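Local coordinates for protein SusD homolog (Bacteroides thetaiotaomicron, PDB 3SGH) that probably binds glycans at the cell surface as a SusD-like outer-membrane lipoprotein with an alpha-alpha superhelical fold, at residues F46-V50 / W415-Y419; K60-Y66 / P439-N445; P273-T277 / N377-G381; W426-R430 / G451-L457. All coordinates share one frame; numbering follows the deposited sequence.

Interaction 1 of 4, residues F46-V50 / W415-Y419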
loop_
_atom_site.group_PDB
_atom_site.type_symbol
_atom_site.label_atom_id
_atom_site.label_comp_id
_atom_site.label_asym_id
_atom_site.label_seq_id
_atom_site.Cartn_x
_atom_site.Cartn_y
_atom_site.Cartn_z
ATOM N N PHE A 46 -6.552 2.703 -7.276
ATOM C CA PHE A 46 -7.590 1.937 -6.599
ATOM C C PHE A 46 -7.584 2.111 -5.070
ATOM O O PHE A 46 -8.522 1.653 -4.407
ATOM C CB PHE A 46 -7.467 0.417 -6.900
ATOM C CG PHE A 46 -7.486 0.078 -8.366
ATOM C CD1 PHE A 46 -8.157 0.873 -9.283
ATOM C CD2 PHE A 46 -6.859 -1.061 -8.804
ATOM C CE1 PHE A 46 -8.158 0.568 -10.624
ATOM C CE2 PHE A 46 -6.860 -1.417 -10.182
ATOM C CZ PHE A 46 -7.484 -0.624 -11.079
ATOM N N SER A 47 -6.517 2.691 -4.526
ATOM C CA SER A 47 -6.453 3.081 -3.140
ATOM C C SER A 47 -6.962 4.489 -2.847
ATOM O O SER A 47 -6.945 4.896 -1.666
ATOM C CB SER A 47 -5.019 2.938 -2.586
ATOM O OG SER A 47 -4.614 1.577 -2.585
ATOM N N GLY A 48 -7.362 5.242 -3.873
ATOM C CA GLY A 48 -8.116 6.500 -3.657
ATOM C C GLY A 48 -7.328 7.730 -3.260
ATOM O O GLY A 48 -7.944 8.730 -2.900
ATOM N N GLN A 49 -5.991 7.662 -3.307
ATOM C CA GLN A 49 -5.123 8.782 -2.876
ATOM C C GLN A 49 -4.446 9.550 -4.016
ATOM O O GLN A 49 -4.341 10.781 -3.986
ATOM C CB GLN A 49 -4.031 8.288 -1.923
ATOM C CG GLN A 49 -4.473 7.413 -0.798
ATOM C CD GLN A 49 -3.382 7.220 0.235
ATOM O OE1 GLN A 49 -2.245 7.025 -0.111
ATOM N NE2 GLN A 49 -3.742 7.290 1.526
ATOM N N VAL A 50 -4.033 8.817 -5.045
ATOM C CA VAL A 50 -3.489 9.388 -6.290
ATOM C C VAL A 50 -4.333 9.037 -7.509
ATOM O O VAL A 50 -5.059 8.020 -7.518
ATOM C CB VAL A 50 -2.035 8.910 -6.522
ATOM C CG1 VAL A 50 -1.243 9.015 -5.182
ATOM C CG2 VAL A 50 -2.019 7.450 -7.011
ATOM N N TRP A 415 -6.484 5.004 6.636
ATOM C CA TRP A 415 -6.288 5.275 5.218
ATOM C C TRP A 415 -5.789 6.698 4.988
ATOM O O TRP A 415 -4.849 6.908 4.212
ATOM C CB TRP A 415 -7.585 4.991 4.492
ATOM C CG TRP A 415 -7.653 5.510 3.102
ATOM C CD1 TRP A 415 -6.923 5.093 2.025
ATOM C CD2 TRP A 415 -8.574 6.481 2.630
ATOM N NE1 TRP A 415 -7.356 5.757 0.898
ATOM C CE2 TRP A 415 -8.347 6.642 1.259
ATOM C CE3 TRP A 415 -9.562 7.257 3.240
ATOM C CZ2 TRP A 415 -9.076 7.537 0.500
ATOM C CZ3 TRP A 415 -10.307 8.101 2.464
ATOM C CH2 TRP A 415 -10.061 8.242 1.129
ATOM N N ILE A 416 -6.314 7.651 5.761
ATOM C CA ILE A 416 -5.858 9.028 5.656
ATOM C C ILE A 416 -4.423 9.136 6.154
ATOM O O ILE A 416 -3.590 9.777 5.528
ATOM C CB ILE A 416 -6.749 9.994 6.471
ATOM C CG1 ILE A 416 -8.097 10.060 5.804
ATOM C CG2 ILE A 416 -6.141 11.419 6.524
ATOM C CD1 ILE A 416 -9.199 10.795 6.692
ATOM N N ALA A 417 -4.113 8.416 7.231
ATOM C CA ALA A 417 -2.788 8.462 7.855
ATOM C C ALA A 417 -1.679 7.843 6.969
ATOM O O ALA A 417 -0.561 8.385 6.901
ATOM C CB ALA A 417 -2.785 7.777 9.216
ATOM N N CYS A 418 -1.972 6.694 6.340
ATOM C CA CYS A 418 -0.963 5.970 5.574
ATOM C C CYS A 418 -0.951 6.561 4.187
ATOM O O CYS A 418 -1.603 6.052 3.292
ATOM C CB CYS A 418 -1.286 4.485 5.562
ATOM S SG CYS A 418 -1.181 3.771 7.276
ATOM N N TYR A 419 -0.244 7.685 4.032
ATOM C CA TYR A 419 -0.273 8.467 2.806
ATOM C C TYR A 419 1.110 8.999 2.477
ATOM O O TYR A 419 1.816 9.521 3.391
ATOM C CB TYR A 419 -1.256 9.670 2.911
ATOM C CG TYR A 419 -1.059 10.709 1.825
ATOM C CD1 TYR A 419 -1.705 10.580 0.589
ATOM C CD2 TYR A 419 -0.236 11.822 2.023
ATOM C CE1 TYR A 419 -1.503 11.461 -0.413
ATOM C CE2 TYR A 419 -0.024 12.723 1.002
ATOM C CZ TYR A 419 -0.673 12.541 -0.197
ATOM O OH TYR A 419 -0.477 13.412 -1.205
#

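Interaction 2 of 4, residues K60-Y66 / P439-N445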
loop_
_atom_site.group_PDB
_atom_site.type_symbol
_atom_site.label_atom_id
_atom_site.label_comp_id
_atom_site.label_asym_id
_atom_site.label_seq_id
_atom_site.Cartn_x
_atom_site.Cartn_y
_atom_site.Cartn_z
ATOM N N LYS A 60 -10.000 4.812 -22.556
ATOM C CA LYS A 60 -10.449 4.242 -21.291
ATOM C C LYS A 60 -10.001 2.782 -21.047
ATOM O O LYS A 60 -10.388 2.181 -20.045
ATOM C CB LYS A 60 -11.966 4.347 -21.183
ATOM C CG LYS A 60 -12.410 5.792 -21.161
ATOM C CD LYS A 60 -13.935 5.961 -20.883
ATOM C CE LYS A 60 -14.340 7.428 -20.835
ATOM N NZ LYS A 60 -15.794 7.567 -20.727
ATOM N N ASN A 61 -9.210 2.231 -21.967
ATOM C CA ASN A 61 -8.638 0.882 -21.769
ATOM C C ASN A 61 -7.333 1.000 -21.004
ATOM O O ASN A 61 -6.235 0.747 -21.513
ATOM C CB ASN A 61 -8.501 0.144 -23.093
ATOM C CG ASN A 61 -9.848 -0.286 -23.613
ATOM O OD1 ASN A 61 -10.583 -0.966 -22.901
ATOM N ND2 ASN A 61 -10.224 0.179 -24.816
ATOM N N ILE A 62 -7.512 1.334 -19.741
ATOM C CA ILE A 62 -6.416 1.622 -18.800
ATOM C C ILE A 62 -6.828 1.180 -17.423
ATOM O O ILE A 62 -8.009 0.823 -17.204
ATOM C CB ILE A 62 -6.010 3.143 -18.793
ATOM C CG1 ILE A 62 -7.192 4.040 -18.427
ATOM C CG2 ILE A 62 -5.359 3.580 -20.163
ATOM C CD1 ILE A 62 -6.886 5.538 -18.418
ATOM N N PHE A 63 -5.885 1.148 -16.483
ATOM C CA PHE A 63 -6.175 0.669 -15.130
ATOM C C PHE A 63 -7.382 1.364 -14.511
ATOM O O PHE A 63 -8.150 0.745 -13.798
ATOM C CB PHE A 63 -4.958 0.895 -14.186
ATOM C CG PHE A 63 -4.034 -0.291 -14.063
ATOM C CD1 PHE A 63 -4.501 -1.510 -13.605
ATOM C CD2 PHE A 63 -2.694 -0.180 -14.394
ATOM C CE1 PHE A 63 -3.644 -2.601 -13.467
ATOM C CE2 PHE A 63 -1.856 -1.256 -14.227
ATOM C CZ PHE A 63 -2.339 -2.466 -13.785
ATOM N N ALA A 64 -7.519 2.668 -14.749
ATOM C CA ALA A 64 -8.527 3.451 -13.990
ATOM C C ALA A 64 -9.926 2.952 -14.220
ATOM O O ALA A 64 -10.789 3.143 -13.361
ATOM C CB ALA A 64 -8.437 4.960 -14.321
ATOM N N TYR A 65 -10.157 2.337 -15.389
ATOM C CA TYR A 65 -11.474 1.759 -15.709
ATOM C C TYR A 65 -11.426 0.209 -15.717
ATOM O O TYR A 65 -12.290 -0.475 -16.307
ATOM C CB TYR A 65 -11.978 2.300 -17.053
ATOM C CG TYR A 65 -11.914 3.805 -17.241
ATOM C CD1 TYR A 65 -10.764 4.424 -17.674
ATOM C CD2 TYR A 65 -13.050 4.614 -17.049
ATOM C CE1 TYR A 65 -10.721 5.778 -17.931
ATOM C CE2 TYR A 65 -13.023 5.938 -17.261
ATOM C CZ TYR A 65 -11.850 6.554 -17.719
ATOM O OH TYR A 65 -11.782 7.911 -17.986
ATOM N N TYR A 66 -10.380 -0.324 -15.087
ATOM C CA TYR A 66 -10.241 -1.735 -14.800
ATOM C C TYR A 66 -9.942 -2.555 -16.025
ATOM O O TYR A 66 -10.258 -3.700 -16.047
ATOM C CB TYR A 66 -11.503 -2.293 -14.117
ATOM C CG TYR A 66 -12.097 -1.404 -13.032
ATOM C CD1 TYR A 66 -11.304 -0.722 -12.112
ATOM C CD2 TYR A 66 -13.466 -1.227 -12.953
ATOM C CE1 TYR A 66 -11.888 0.110 -11.148
ATOM C CE2 TYR A 66 -14.041 -0.404 -11.988
ATOM C CZ TYR A 66 -13.266 0.238 -11.085
ATOM O OH TYR A 66 -13.879 1.077 -10.155
ATOM N N PRO A 439 -15.197 4.513 -6.986
ATOM C CA PRO A 439 -14.916 3.685 -8.175
ATOM C C PRO A 439 -14.812 4.559 -9.412
ATOM O O PRO A 439 -15.144 5.745 -9.367
ATOM C CB PRO A 439 -16.164 2.827 -8.287
ATOM C CG PRO A 439 -17.260 3.728 -7.796
ATOM C CD PRO A 439 -16.627 4.464 -6.613
ATOM N N ALA A 440 -14.383 3.969 -10.518
ATOM C CA ALA A 440 -14.445 4.579 -11.819
ATOM C C ALA A 440 -15.892 4.992 -12.128
ATOM O O ALA A 440 -16.852 4.370 -11.624
ATOM C CB ALA A 440 -13.930 3.580 -12.870
ATOM N N THR A 441 -16.048 5.987 -13.001
ATOM C CA THR A 441 -17.357 6.325 -13.540
ATOM C C THR A 441 -17.971 5.138 -14.313
ATOM O O THR A 441 -19.201 4.993 -14.383
ATOM C CB THR A 441 -17.333 7.590 -14.431
ATOM O OG1 THR A 441 -16.391 7.397 -15.512
ATOM C CG2 THR A 441 -16.998 8.836 -13.582
ATOM N N GLU A 442 -17.140 4.300 -14.916
ATOM C CA GLU A 442 -17.626 3.104 -15.590
ATOM C C GLU A 442 -16.520 2.063 -15.603
ATOM O O GLU A 442 -15.343 2.415 -15.569
ATOM C CB GLU A 442 -18.054 3.401 -17.029
ATOM C CG GLU A 442 -16.903 3.685 -17.960
ATOM C CD GLU A 442 -17.358 4.116 -19.360
ATOM O OE1 GLU A 442 -17.346 3.283 -20.293
ATOM O OE2 GLU A 442 -17.727 5.285 -19.512
ATOM N N SER A 443 -16.912 0.803 -15.712
ATOM C CA SER A 443 -15.979 -0.261 -15.952
ATOM C C SER A 443 -15.904 -0.549 -17.437
ATOM O O SER A 443 -16.918 -0.697 -18.112
ATOM C CB SER A 443 -16.377 -1.532 -15.201
ATOM O OG SER A 443 -15.564 -2.629 -15.602
HETATM N N MSE A 444 -14.680 -0.708 -17.904
HETATM C CA MSE A 444 -14.382 -1.120 -19.287
HETATM C C MSE A 444 -14.010 -2.619 -19.391
HETATM O O MSE A 444 -13.519 -3.101 -20.445
HETATM C CB MSE A 444 -13.273 -0.241 -19.851
HETATM C CG MSE A 444 -13.618 1.209 -20.037
HETATM SE SE MSE A 444 -14.809 1.399 -21.555
HETATM C CE MSE A 444 -13.509 1.123 -22.934
ATOM N N ASN A 445 -14.279 -3.355 -18.303
ATOM C CA ASN A 445 -13.980 -4.783 -18.196
ATOM C C ASN A 445 -15.266 -5.506 -17.829
ATOM O O ASN A 445 -15.910 -5.182 -16.843
ATOM C CB ASN A 445 -12.930 -5.000 -17.107
ATOM C CG ASN A 445 -12.409 -6.432 -17.043
ATOM O OD1 ASN A 445 -13.027 -7.313 -16.455
ATOM N ND2 ASN A 445 -11.252 -6.655 -17.612
HETATM O O HOH W 1 -17.424 7.224 -18.050
HETATM O O HOH W 2 -13.191 -2.352 -23.107
#

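Interaction 3 of 4, residues P273-T277 / N377-G381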
loop_
_atom_site.group_PDB
_atom_site.type_symbol
_atom_site.label_atom_id
_atom_site.label_comp_id
_atom_site.label_asym_id
_atom_site.label_seq_id
_atom_site.Cartn_x
_atom_site.Cartn_y
_atom_site.Cartn_z
ATOM N N PRO A 273 -2.902 23.413 -3.139
ATOM C CA PRO A 273 -4.163 23.981 -3.612
ATOM C C PRO A 273 -4.196 23.991 -5.140
ATOM O O PRO A 273 -3.152 24.194 -5.778
ATOM C CB PRO A 273 -4.099 25.433 -3.097
ATOM C CG PRO A 273 -3.350 25.304 -1.843
ATOM C CD PRO A 273 -2.268 24.295 -2.143
ATOM N N GLN A 274 -5.381 23.775 -5.711
ATOM C CA GLN A 274 -5.574 23.895 -7.157
ATOM C C GLN A 274 -5.323 25.318 -7.585
ATOM O O GLN A 274 -5.590 26.251 -6.833
ATOM C CB GLN A 274 -6.959 23.422 -7.584
ATOM C CG GLN A 274 -8.121 24.254 -7.097
ATOM C CD GLN A 274 -8.422 25.463 -7.970
ATOM O OE1 GLN A 274 -8.077 25.512 -9.181
ATOM N NE2 GLN A 274 -9.131 26.429 -7.379
ATOM N N THR A 275 -4.774 25.485 -8.789
ATOM C CA THR A 275 -4.491 26.818 -9.311
ATOM C C THR A 275 -5.173 27.049 -10.676
ATOM O O THR A 275 -4.856 28.025 -11.393
ATOM C CB THR A 275 -2.983 27.047 -9.460
ATOM O OG1 THR A 275 -2.459 26.055 -10.368
ATOM C CG2 THR A 275 -2.287 26.992 -8.069
ATOM N N GLN A 276 -6.096 26.166 -11.028
ATOM C CA GLN A 276 -6.844 26.304 -12.290
ATOM C C GLN A 276 -7.730 27.547 -12.266
ATOM O O GLN A 276 -7.860 28.242 -13.292
ATOM C CB GLN A 276 -7.695 25.055 -12.535
ATOM C CG GLN A 276 -8.457 25.073 -13.859
ATOM C CD GLN A 276 -7.536 25.205 -15.085
ATOM O OE1 GLN A 276 -6.423 24.634 -15.135
ATOM N NE2 GLN A 276 -8.006 25.956 -16.097
ATOM N N THR A 277 -8.350 27.804 -11.117
ATOM C CA THR A 277 -9.205 28.959 -10.927
ATOM C C THR A 277 -8.718 29.784 -9.756
ATOM O O THR A 277 -7.829 29.342 -9.027
ATOM C CB THR A 277 -10.676 28.535 -10.637
ATOM O OG1 THR A 277 -10.810 28.127 -9.265
ATOM C CG2 THR A 277 -11.124 27.406 -11.546
ATOM N N ASN A 377 -15.683 21.303 -10.876
ATOM C CA ASN A 377 -16.128 22.537 -11.492
ATOM C C ASN A 377 -14.978 23.346 -12.073
ATOM O O ASN A 377 -15.211 24.407 -12.639
ATOM C CB ASN A 377 -16.814 23.420 -10.431
ATOM C CG ASN A 377 -18.121 22.861 -9.998
ATOM O OD1 ASN A 377 -18.848 22.211 -10.797
ATOM N ND2 ASN A 377 -18.417 23.018 -8.716
ATOM N N LEU A 378 -13.744 22.870 -11.928
ATOM C CA LEU A 378 -12.589 23.693 -12.314
ATOM C C LEU A 378 -12.501 23.864 -13.825
ATOM O O LEU A 378 -12.099 24.938 -14.316
ATOM C CB LEU A 378 -11.282 23.082 -11.757
ATOM C CG LEU A 378 -11.178 22.923 -10.238
ATOM C CD1 LEU A 378 -9.754 22.454 -9.920
ATOM C CD2 LEU A 378 -11.549 24.222 -9.489
ATOM N N ILE A 379 -12.841 22.803 -14.545
ATOM C CA ILE A 379 -12.855 22.779 -16.011
ATOM C C ILE A 379 -14.325 22.574 -16.403
ATOM O O ILE A 379 -15.026 21.765 -15.809
ATOM C CB ILE A 379 -11.996 21.615 -16.574
ATOM C CG1 ILE A 379 -10.500 21.745 -16.207
ATOM C CG2 ILE A 379 -12.161 21.478 -18.106
ATOM C CD1 ILE A 379 -9.715 22.746 -17.033
ATOM N N ALA A 380 -14.779 23.297 -17.427
ATOM C CA ALA A 380 -16.155 23.220 -17.870
ATOM C C ALA A 380 -16.479 21.836 -18.436
ATOM O O ALA A 380 -15.644 21.154 -19.040
ATOM C CB ALA A 380 -16.459 24.321 -18.931
ATOM N N GLY A 381 -17.715 21.433 -18.244
ATOM C CA GLY A 381 -18.185 20.174 -18.821
ATOM C C GLY A 381 -17.690 18.938 -18.072
ATOM O O GLY A 381 -17.666 17.855 -18.639
HETATM O O HOH W 3 -11.017 26.628 -15.913
#

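Interaction 4 of 4, residues W426-R430 / G451-L457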
loop_
_atom_site.group_PDB
_atom_site.type_symbol
_atom_site.label_atom_id
_atom_site.label_comp_id
_atom_site.label_asym_id
_atom_site.label_seq_id
_atom_site.Cartn_x
_atom_site.Cartn_y
_atom_site.Cartn_z
ATOM N N TRP A 426 -6.643 0.009 -1.224
ATOM C CA TRP A 426 -7.223 -1.008 -2.091
ATOM C C TRP A 426 -7.313 -2.336 -1.347
ATOM O O TRP A 426 -8.287 -3.074 -1.501
ATOM C CB TRP A 426 -6.393 -1.146 -3.340
ATOM C CG TRP A 426 -7.017 -2.030 -4.350
ATOM C CD1 TRP A 426 -8.345 -2.269 -4.530
ATOM C CD2 TRP A 426 -6.331 -2.719 -5.384
ATOM N NE1 TRP A 426 -8.523 -3.097 -5.575
ATOM C CE2 TRP A 426 -7.302 -3.406 -6.122
ATOM C CE3 TRP A 426 -4.989 -2.855 -5.732
ATOM C CZ2 TRP A 426 -6.981 -4.235 -7.199
ATOM C CZ3 TRP A 426 -4.662 -3.644 -6.823
ATOM C CH2 TRP A 426 -5.678 -4.317 -7.555
ATOM N N ALA A 427 -6.284 -2.634 -0.563
ATOM C CA ALA A 427 -6.261 -3.875 0.195
ATOM C C ALA A 427 -7.350 -3.898 1.271
ATOM O O ALA A 427 -8.139 -4.862 1.346
ATOM C CB ALA A 427 -4.901 -4.128 0.815
ATOM N N ASP A 428 -7.441 -2.842 2.073
ATOM C CA ASP A 428 -8.488 -2.757 3.130
ATOM C C ASP A 428 -9.884 -2.722 2.506
ATOM O O ASP A 428 -10.832 -3.362 3.024
ATOM C CB ASP A 428 -8.271 -1.557 4.091
ATOM C CG ASP A 428 -7.129 -1.793 5.112
ATOM O OD1 ASP A 428 -6.544 -2.913 5.141
ATOM O OD2 ASP A 428 -6.846 -0.865 5.914
ATOM N N PHE A 429 -10.052 -2.050 1.382
ATOM C CA PHE A 429 -11.357 -2.040 0.735
ATOM C C PHE A 429 -11.743 -3.485 0.251
ATOM O O PHE A 429 -12.872 -3.936 0.445
ATOM C CB PHE A 429 -11.430 -1.035 -0.396
ATOM C CG PHE A 429 -12.733 -1.133 -1.184
ATOM C CD1 PHE A 429 -13.911 -0.626 -0.658
ATOM C CD2 PHE A 429 -12.776 -1.810 -2.391
ATOM C CE1 PHE A 429 -15.099 -0.766 -1.335
ATOM C CE2 PHE A 429 -13.969 -1.964 -3.096
ATOM C CZ PHE A 429 -15.142 -1.430 -2.557
ATOM N N ARG A 430 -10.805 -4.175 -0.384
ATOM C CA ARG A 430 -11.088 -5.515 -0.894
ATOM C C ARG A 430 -11.364 -6.463 0.269
ATOM O O ARG A 430 -12.159 -7.395 0.141
ATOM C CB ARG A 430 -9.923 -6.035 -1.748
ATOM C CG ARG A 430 -9.895 -5.416 -3.122
ATOM C CD ARG A 430 -8.739 -5.995 -3.991
ATOM N NE ARG A 430 -7.457 -5.522 -3.529
ATOM C CZ ARG A 430 -6.288 -6.110 -3.771
ATOM N NH1 ARG A 430 -6.243 -7.164 -4.556
ATOM N NH2 ARG A 430 -5.166 -5.629 -3.227
ATOM N N GLY A 451 -19.269 -1.354 -8.293
ATOM C CA GLY A 451 -19.514 -1.606 -6.879
ATOM C C GLY A 451 -18.301 -2.145 -6.134
ATOM O O GLY A 451 -18.068 -1.783 -4.988
ATOM N N ARG A 452 -17.549 -3.030 -6.786
ATOM C CA ARG A 452 -16.439 -3.721 -6.136
ATOM C C ARG A 452 -15.080 -3.402 -6.746
ATOM O O ARG A 452 -14.050 -3.672 -6.115
ATOM C CB ARG A 452 -16.685 -5.233 -6.182
ATOM C CG ARG A 452 -18.061 -5.583 -5.536
ATOM C CD ARG A 452 -18.310 -7.026 -5.431
ATOM N NE ARG A 452 -17.447 -7.707 -4.480
ATOM C CZ ARG A 452 -16.544 -8.655 -4.785
ATOM N NH1 ARG A 452 -16.333 -9.060 -6.030
ATOM N NH2 ARG A 452 -15.863 -9.234 -3.816
ATOM N N GLY A 453 -15.104 -2.877 -7.968
ATOM C CA GLY A 453 -13.895 -2.474 -8.664
ATOM C C GLY A 453 -13.069 -3.659 -9.177
ATOM O O GLY A 453 -13.534 -4.816 -9.188
ATOM N N GLN A 454 -11.842 -3.357 -9.577
ATOM C CA GLN A 454 -10.870 -4.377 -9.971
ATOM C C GLN A 454 -10.441 -5.117 -8.725
ATOM O O GLN A 454 -10.254 -4.517 -7.700
ATOM C CB GLN A 454 -9.656 -3.746 -10.680
ATOM C CG GLN A 454 -8.634 -4.794 -11.117
ATOM C CD GLN A 454 -7.787 -4.376 -12.306
ATOM O OE1 GLN A 454 -8.111 -3.403 -13.025
ATOM N NE2 GLN A 454 -6.690 -5.138 -12.556
ATOM N N ARG A 455 -10.315 -6.435 -8.799
ATOM C CA ARG A 455 -10.134 -7.262 -7.615
ATOM C C ARG A 455 -8.680 -7.792 -7.480
ATOM O O ARG A 455 -8.255 -8.149 -6.384
ATOM C CB ARG A 455 -11.150 -8.369 -7.610
ATOM C CG ARG A 455 -12.578 -7.901 -7.705
ATOM C CD ARG A 455 -13.020 -6.901 -6.607
ATOM N NE ARG A 455 -12.948 -7.486 -5.263
ATOM C CZ ARG A 455 -13.222 -6.853 -4.116
ATOM N NH1 ARG A 455 -13.552 -5.572 -4.104
ATOM N NH2 ARG A 455 -13.171 -7.498 -2.952
ATOM N N ARG A 456 -7.958 -7.817 -8.600
ATOM C CA ARG A 456 -6.574 -8.288 -8.675
ATOM C C ARG A 456 -5.935 -7.911 -10.014
ATOM O O ARG A 456 -6.631 -7.576 -10.972
ATOM C CB ARG A 456 -6.499 -9.815 -8.532
ATOM C CG ARG A 456 -7.041 -10.616 -9.685
ATOM C CD ARG A 456 -7.078 -12.092 -9.420
ATOM N NE ARG A 456 -5.770 -12.698 -9.700
ATOM C CZ ARG A 456 -5.390 -13.127 -10.900
ATOM N NH1 ARG A 456 -6.183 -12.977 -11.968
ATOM N NH2 ARG A 456 -4.189 -13.678 -11.055
ATOM N N LEU A 457 -4.610 -7.995 -10.073
ATOM C CA LEU A 457 -3.907 -8.000 -11.349
ATOM C C LEU A 457 -3.815 -9.454 -11.835
ATOM O O LEU A 457 -3.888 -10.377 -11.037
ATOM C CB LEU A 457 -2.513 -7.381 -11.190
ATOM C CG LEU A 457 -2.448 -5.853 -11.295
ATOM C CD1 LEU A 457 -3.447 -5.140 -10.395
ATOM C CD2 LEU A 457 -1.008 -5.388 -11.014
HETATM O O HOH W 4 -14.617 -5.246 -1.340
#

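Interaction 1 of 4, residues F46-V50 / W415-Y419
The indole N-H of W415 reaches the backbone of loop 46-50: NE1 donates to S47 O at 2.7 Å, nearly in line with the carbonyl bond (C=O...N 171°) though somewhat out of the ring plane. The ring is brought there by a first torsion that sets CG anti to the backbone N (chi1 166°), which carries the indole toward loop 46-50. Tryptophan suits the place because one side chain supplies both a large apolar surface and a single donor for a buried carbonyl. G48 follows with positive phi, and a beta carbon there would crowd W415 CZ2, so glycine fits on two counts. Q49 then runs out between the two aromatic residues. Its CG lies 3.7 Å from W415 NE1, and its CD comes to the edge of the Y419 ring, 3.8 Å from CD1, with the amide plane turned 67° from the ring. From this position NE2 donates one of its protons to C418 O at 3.0 Å, from above the carbonyl plane; OE1 accepts from D421 N, so both ends of the amide are used. C418 is the first residue to leave the helix, at the centre of an inverse gamma turn, and Q49 supplies a partner for its carbonyl. Y419 stacks on Y270, and W415 packs edge-to-face with Y258. The contact thus joins the loop leading from helix 33-40 into strand 50-52 to the C-terminal end of helix 403-417, with helix 253-261 packed against W415, I416 and Y419, and helix 319-331 against A417 and C418.

Interaction 2 of 4, residues K60-Y66 / P439-N445
Y66 reaches across the loop 439-445 with its whole length. Its CB passes N445 CB at 4.3 Å; farther out, CD2 presents the ring edge to S443 OG, 3.7 Å away. CZ rests against the methyl of A440 (CB at 3.8 Å), and the hydroxyl ends the run by accepting from the backbone: A440 N donates to Y66 OH at 3.0 Å (N-H...O 160°). A phenylalanine here would keep the ring packing but would probably leave A440 N without its acceptor and this end of the loop less firmly held. Alanine suits position 440, being small enough to sit between this ring and the backbone of A64. One step earlier in the chain, Y65 O receives M444 N at 2.9 Å in the carbonyl plane, a main-chain tie that sets the selenomethionine side chain of M444 alongside Y65, where its CG lies 3.6 Å from Y65 CB. K60 CG lies over one face of the Y65 ring, toward its rim, and the extended chain carries NZ on to a salt bridge with E442 OE2 (3.2 Å), met from above the carboxylate plane; A290 O is a further acceptor for NZ. Y65 OH in turn donates to S289 O. Apart from a 3-10 turn at F63-A64, both segments are irregular: 60-66 links strand 50-52 to helix 70-73, while 439-445 belongs to the long connection from helix 424-432 to helix 461-466, and the loop residues G288 to A290 border both.

Interaction 3 of 4, residues P273-T277 / N377-G381
Q274 offers its carboxamide to the fork of L378, whose CD1 and CD2 stand 3.6 and 3.7 Å from OE1. The glutamine is folded back on itself, with CG lodged between the backbone N and the carbonyl carbon (chi1 66°) and a second bend at chi2, and this turns the amide toward its own loop. There OE1 accepts T277 N at 3.0 Å, in the carbonyl plane on a lone pair, with a weak additional bond from Q276 N. NE2 donates to T277 OG1 at 3.0 Å and also to G280 O. An alanine in its place would probably leave T277 N and G280 O without these partners and open a gap beside the L378 methyls. Q276 then extends toward the other segment: its CG lies 4.0 Å from L378 CB, and its NE2 is 3.8 Å from I379 CD1, the two side chains crossing at about a right angle. A water links NE2 to L378 O, while Q276 OE1 is taken by N300. T277 finishes the walk by setting its CG2 methyl 3.8 Å from L378 CD2. Leucine fits because its two methyls can touch Q274 and T277 while its CB meets Q276 CG. The pairing is of two irregular surface loops, one between helix 267-270 and strand 314-317, the other between helix 360-364 and helix 403-417, with Y301 packing against L378 and I379.

Interaction 4 of 4, residues W426-R430 / G451-L457
R455, W426 and R430 bury the most surface here, and backbone oxygens take part in much of what holds them. R455 points its beta carbon away from the helix, but bends at chi2 and chi3 bring the guanidinium back over R430, whose CG sits 3.7 Å above the plane, over its centre. Its opposite face carries R452 NH2, and its edge meets F429 CE2. The same bends put NH1 on R452 O at 2.8 Å, whereas the bond from NH2 to R430 O is weak. R430 answers in the other direction: the two side chains slide past each other, and NH1 donates to R455 O at 2.9 Å (N-H...O 157°). R430 NE lies above the rim of the W426 ring and bonds to W426 O at 3.3 Å, an oxygen that R430 N reaches from the opposite face of its carbonyl plane. W426 itself, its first torsion trans (chi1 -172°), turns its N-H edge to Q454 O, 3.1 Å from NE1 and close to the ring plane, and touches L457 CD1 with CH2 at 3.7 Å. Arginine suits both positions, since it offers several donors to buried carbonyls while its flat end and methylenes pack like an apolar group. A water bridges F429 O and R455 NH1. The charges need mates: D488, salt-bridged to R452 and R455, and D483, salt-bridged to R456, probably offset the positive charge gathered in these three arginines. The irregular segment 451-457 is thus held against helix 424-432 largely through donors aimed at backbone oxygens.

In the fold
Interactions 1 and 4 lie in the core, interaction 2 is partly buried, and interaction 3 is at the surface, about 29 Å from the chain's centre to its own. Interactions 1 and 4 adjoin: helices 403-417 and 424-432 follow each other, S47 OG is probably hydrogen-bonded to W426 N, and F46 packs against W426 and Q454. F46 also meets F63 and Y66 of interaction 2, whose Y66 in turn touches Q454 and G453, making one continuous cluster. Interaction 3 stays apart. Side-chain donors on backbone carbonyls dominate both buried contacts; interaction 2 adds a salt bridge across its segments; interaction 3 has only van der Waals touches and one bridging water.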